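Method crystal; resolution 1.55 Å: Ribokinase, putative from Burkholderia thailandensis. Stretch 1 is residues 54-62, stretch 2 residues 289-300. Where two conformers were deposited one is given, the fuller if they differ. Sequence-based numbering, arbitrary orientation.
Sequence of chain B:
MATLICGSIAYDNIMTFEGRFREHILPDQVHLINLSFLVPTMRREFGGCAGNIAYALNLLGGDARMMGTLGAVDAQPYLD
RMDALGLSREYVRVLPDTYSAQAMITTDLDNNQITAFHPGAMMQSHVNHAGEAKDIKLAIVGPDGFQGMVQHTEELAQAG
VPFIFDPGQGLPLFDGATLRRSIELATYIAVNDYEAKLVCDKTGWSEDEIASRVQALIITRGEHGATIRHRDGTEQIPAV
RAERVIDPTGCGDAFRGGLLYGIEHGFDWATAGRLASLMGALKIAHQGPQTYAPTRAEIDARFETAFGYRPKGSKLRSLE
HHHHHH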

# COMPACT_ATOMS: atom_id res chain seq x y z
N ALA B 54 -1.09 -5.85 -23.46
CA ALA B 54 -0.91 -6.89 -24.48
C ALA B 54 -1.80 -8.07 -24.22
O ALA B 54 -2.29 -8.70 -25.17
CB ALA B 54 0.55 -7.32 -24.55
N TYR B 55 -1.99 -8.46 -22.95
CA TYR B 55 -2.84 -9.63 -22.65
C TYR B 55 -4.26 -9.37 -23.18
O TYR B 55 -4.87 -10.27 -23.77
CB TYR B 55 -2.82 -9.88 -21.12
CG TYR B 55 -3.70 -11.04 -20.70
CD1 TYR B 55 -3.25 -12.35 -20.85
CD2 TYR B 55 -4.95 -10.80 -20.19
CE1 TYR B 55 -4.07 -13.42 -20.52
CE2 TYR B 55 -5.77 -11.89 -19.81
CZ TYR B 55 -5.33 -13.15 -19.99
OH TYR B 55 -6.11 -14.26 -19.65
N ALA B 56 -4.79 -8.17 -22.93
CA ALA B 56 -6.12 -7.80 -23.42
C ALA B 56 -6.20 -7.81 -24.94
O ALA B 56 -7.13 -8.40 -25.50
CB ALA B 56 -6.53 -6.45 -22.87
N LEU B 57 -5.18 -7.26 -25.59
CA LEU B 57 -5.19 -7.21 -27.06
C LEU B 57 -5.13 -8.65 -27.59
O LEU B 57 -5.84 -8.99 -28.57
CB LEU B 57 -4.08 -6.30 -27.54
CG LEU B 57 -4.04 -6.16 -29.06
CD1 LEU B 57 -5.40 -5.60 -29.53
CD2 LEU B 57 -2.95 -5.14 -29.35
N ASN B 58 -4.35 -9.52 -26.94
CA ASN B 58 -4.21 -10.93 -27.33
C ASN B 58 -5.51 -11.71 -27.14
O ASN B 58 -5.89 -12.57 -27.99
CB ASN B 58 -3.05 -11.55 -26.54
CG ASN B 58 -2.63 -12.89 -27.08
OD1 ASN B 58 -2.23 -12.99 -28.26
ND2 ASN B 58 -2.73 -13.92 -26.26
N LEU B 59 -6.25 -11.43 -26.06
CA LEU B 59 -7.56 -12.08 -25.88
C LEU B 59 -8.48 -11.74 -27.04
O LEU B 59 -9.35 -12.56 -27.40
CB LEU B 59 -8.24 -11.56 -24.61
CG LEU B 59 -7.74 -12.08 -23.28
CD1 LEU B 59 -8.48 -11.30 -22.18
CD2 LEU B 59 -7.95 -13.60 -23.12
N LEU B 60 -8.34 -10.55 -27.60
CA LEU B 60 -9.25 -10.10 -28.68
C LEU B 60 -8.80 -10.66 -30.05
O LEU B 60 -9.50 -10.49 -31.06
CB LEU B 60 -9.35 -8.60 -28.72
CG LEU B 60 -10.13 -8.00 -27.52
CD1 LEU B 60 -9.84 -6.53 -27.33
CD2 LEU B 60 -11.67 -8.26 -27.78
N GLY B 61 -7.67 -11.35 -30.06
CA GLY B 61 -7.11 -11.89 -31.32
C GLY B 61 -6.23 -10.89 -32.06
O GLY B 61 -5.94 -11.09 -33.26
N GLY B 62 -5.76 -9.83 -31.41
CA GLY B 62 -4.85 -8.86 -32.02
C GLY B 62 -3.41 -9.37 -31.89
O GLY B 62 -3.19 -10.39 -31.26
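Stretch 2 289-300: PQTYAPTRAEID

Stretch 2 lies along the last turns of the helix that carries Tyr55, and it runs in the same order: Gln290 sits by Tyr55 (CA to CA 6.7 Å), Arg296 by Leu60 (CA to CA 6.0 Å). Residues 289 to 295 are loop, and a new helix starts at Arg296. The two stretches bury 519 Å² between them.

Tyr55 points toward stretch 2, with chi1 t. Tyr55 OH donates to Tyr292 O at 2.6 Å, so a buried hydroxyl and a loop carbonyl satisfy each other. Gln290 CB covers one face of the Tyr55 ring, 3.8 Å from the ring centroid. The ring also turns its edge to the face of Tyr292, in an offset pair with planes at 68°. Leu59 CD1 lies over a face of the Tyr292 ring, 3.5 Å from Tyr292 CE2, and is 3.9 Å from Pro294 CD. Leu60 CD2 packs on Ile299 CG2 at 3.8 Å.

The helix of stretch 1 ends in a Schellman motif. Gly61 has positive phi, and the bonds Gly62 N to Leu57 O and Gly61 N to Asn58 O are both 3.0 Å. The carbonyl of Leu60 finds a partner in stretch 2: Leu60 O accepts from Arg296 NE at 2.7 Å. A water O sits between two carbonyls, 2.9 Å from Leu59 O and 2.7 Å from Pro294 O, within hydrogen-bonding reach of both; it has more acceptors near it than protons to give.

Arg296 is well satisfied. NE is taken by Leu60 O; Arg296 NH1 forms a salt bridge with Asp300 OD1 at 2.6 Å, and NH2 is bonded elsewhere in the structure. Leu60 CD2 covers one face of the guanidinium. Thr295 caps the new helix: Glu298 N donates to Thr295 OG1 at 3.0 Å, and Thr295 N donates back to Glu298 OE1 at 2.9 Å.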

# COMPACT_ATOMS: atom_id res chain seq x y z
N PRO B 289 -4.47 -8.65 -12.68
CA PRO B 289 -4.77 -7.92 -13.93
C PRO B 289 -4.99 -8.83 -15.13
O PRO B 289 -5.58 -8.34 -16.10
CB PRO B 289 -3.55 -7.00 -14.12
CG PRO B 289 -2.50 -7.56 -13.22
CD PRO B 289 -3.14 -8.32 -12.12
N GLN B 290 -4.53 -10.10 -15.11
CA GLN B 290 -4.59 -10.93 -16.31
C GLN B 290 -5.24 -12.30 -16.09
O GLN B 290 -5.08 -13.20 -16.91
CB GLN B 290 -3.19 -11.13 -16.91
CG GLN B 290 -2.45 -9.84 -17.31
CD GLN B 290 -1.00 -10.16 -17.72
OE1 GLN B 290 -0.73 -11.27 -18.26
NE2 GLN B 290 -0.11 -9.19 -17.59
N THR B 291 -6.01 -12.50 -15.03
CA THR B 291 -6.54 -13.85 -14.85
C THR B 291 -7.87 -14.09 -15.55
O THR B 291 -8.18 -15.25 -15.87
CB THR B 291 -6.56 -14.29 -13.39
OG1 THR B 291 -7.58 -13.57 -12.70
CG2 THR B 291 -5.22 -14.00 -12.77
N TYR B 292 -8.63 -13.02 -15.81
CA TYR B 292 -9.79 -13.14 -16.70
C TYR B 292 -9.37 -13.75 -18.03
O TYR B 292 -8.34 -13.40 -18.59
CB TYR B 292 -10.52 -11.81 -16.88
CG TYR B 292 -9.87 -10.77 -17.79
CD1 TYR B 292 -8.57 -10.28 -17.54
CD2 TYR B 292 -10.55 -10.30 -18.92
CE1 TYR B 292 -8.02 -9.33 -18.41
CE2 TYR B 292 -10.02 -9.35 -19.77
CZ TYR B 292 -8.71 -8.89 -19.50
OH TYR B 292 -8.17 -7.98 -20.37
N ALA B 293 -10.12 -14.76 -18.48
CA ALA B 293 -9.75 -15.43 -19.71
C ALA B 293 -11.00 -15.75 -20.56
O ALA B 293 -11.22 -16.95 -20.92
CB ALA B 293 -8.95 -16.73 -19.37
N PRO B 294 -11.79 -14.73 -20.93
CA PRO B 294 -12.90 -14.93 -21.85
C PRO B 294 -12.42 -15.43 -23.22
O PRO B 294 -11.36 -15.02 -23.73
CB PRO B 294 -13.53 -13.54 -21.97
CG PRO B 294 -12.31 -12.61 -21.80
CD PRO B 294 -11.50 -13.29 -20.72
N THR B 295 -13.20 -16.32 -23.81
CA THR B 295 -12.97 -16.65 -25.19
C THR B 295 -13.40 -15.50 -26.05
O THR B 295 -14.16 -14.58 -25.66
CB THR B 295 -13.75 -17.91 -25.64
OG1 THR B 295 -15.14 -17.62 -25.60
CG2 THR B 295 -13.41 -19.10 -24.75
N ARG B 296 -12.90 -15.51 -27.26
CA ARG B 296 -13.28 -14.45 -28.14
C ARG B 296 -14.79 -14.45 -28.43
O ARG B 296 -15.42 -13.40 -28.49
CB ARG B 296 -12.45 -14.55 -29.43
CG ARG B 296 -12.75 -13.44 -30.33
CD ARG B 296 -12.01 -12.25 -29.80
NE ARG B 296 -12.07 -11.09 -30.69
CZ ARG B 296 -13.15 -10.34 -30.83
NH1 ARG B 296 -14.24 -10.66 -30.15
NH2 ARG B 296 -13.12 -9.29 -31.63
N ALA B 297 -15.37 -15.65 -28.56
CA ALA B 297 -16.84 -15.76 -28.73
C ALA B 297 -17.58 -15.18 -27.53
O ALA B 297 -18.58 -14.47 -27.74
CB ALA B 297 -17.26 -17.23 -28.97
N GLU B 298 -17.11 -15.46 -26.31
CA GLU B 298 -17.70 -14.87 -25.08
C GLU B 298 -17.65 -13.33 -25.06
O GLU B 298 -18.60 -12.65 -24.70
CB GLU B 298 -17.01 -15.41 -23.82
CG GLU B 298 -17.46 -16.85 -23.43
CD GLU B 298 -16.52 -17.54 -22.42
OE1 GLU B 298 -15.46 -16.96 -22.07
OE2 GLU B 298 -16.82 -18.67 -21.98
N ILE B 299 -16.53 -12.76 -25.52
CA ILE B 299 -16.44 -11.32 -25.63
C ILE B 299 -17.51 -10.76 -26.55
O ILE B 299 -18.21 -9.80 -26.19
CB ILE B 299 -15.01 -10.88 -26.08
CG1 ILE B 299 -14.00 -11.24 -24.99
CG2 ILE B 299 -15.00 -9.35 -26.32
CD1 ILE B 299 -12.51 -11.12 -25.40
N ASP B 300 -17.64 -11.34 -27.76
CA ASP B 300 -18.67 -10.88 -28.70
C ASP B 300 -20.09 -11.05 -28.16
O ASP B 300 -20.90 -10.15 -28.31
CB ASP B 300 -18.55 -11.56 -30.05
CG ASP B 300 -17.36 -11.05 -30.86
OD1 ASP B 300 -16.74 -9.99 -30.53
OD2 ASP B 300 -17.05 -11.74 -31.87
O HOH W 1 -9.78 -15.08 -25.93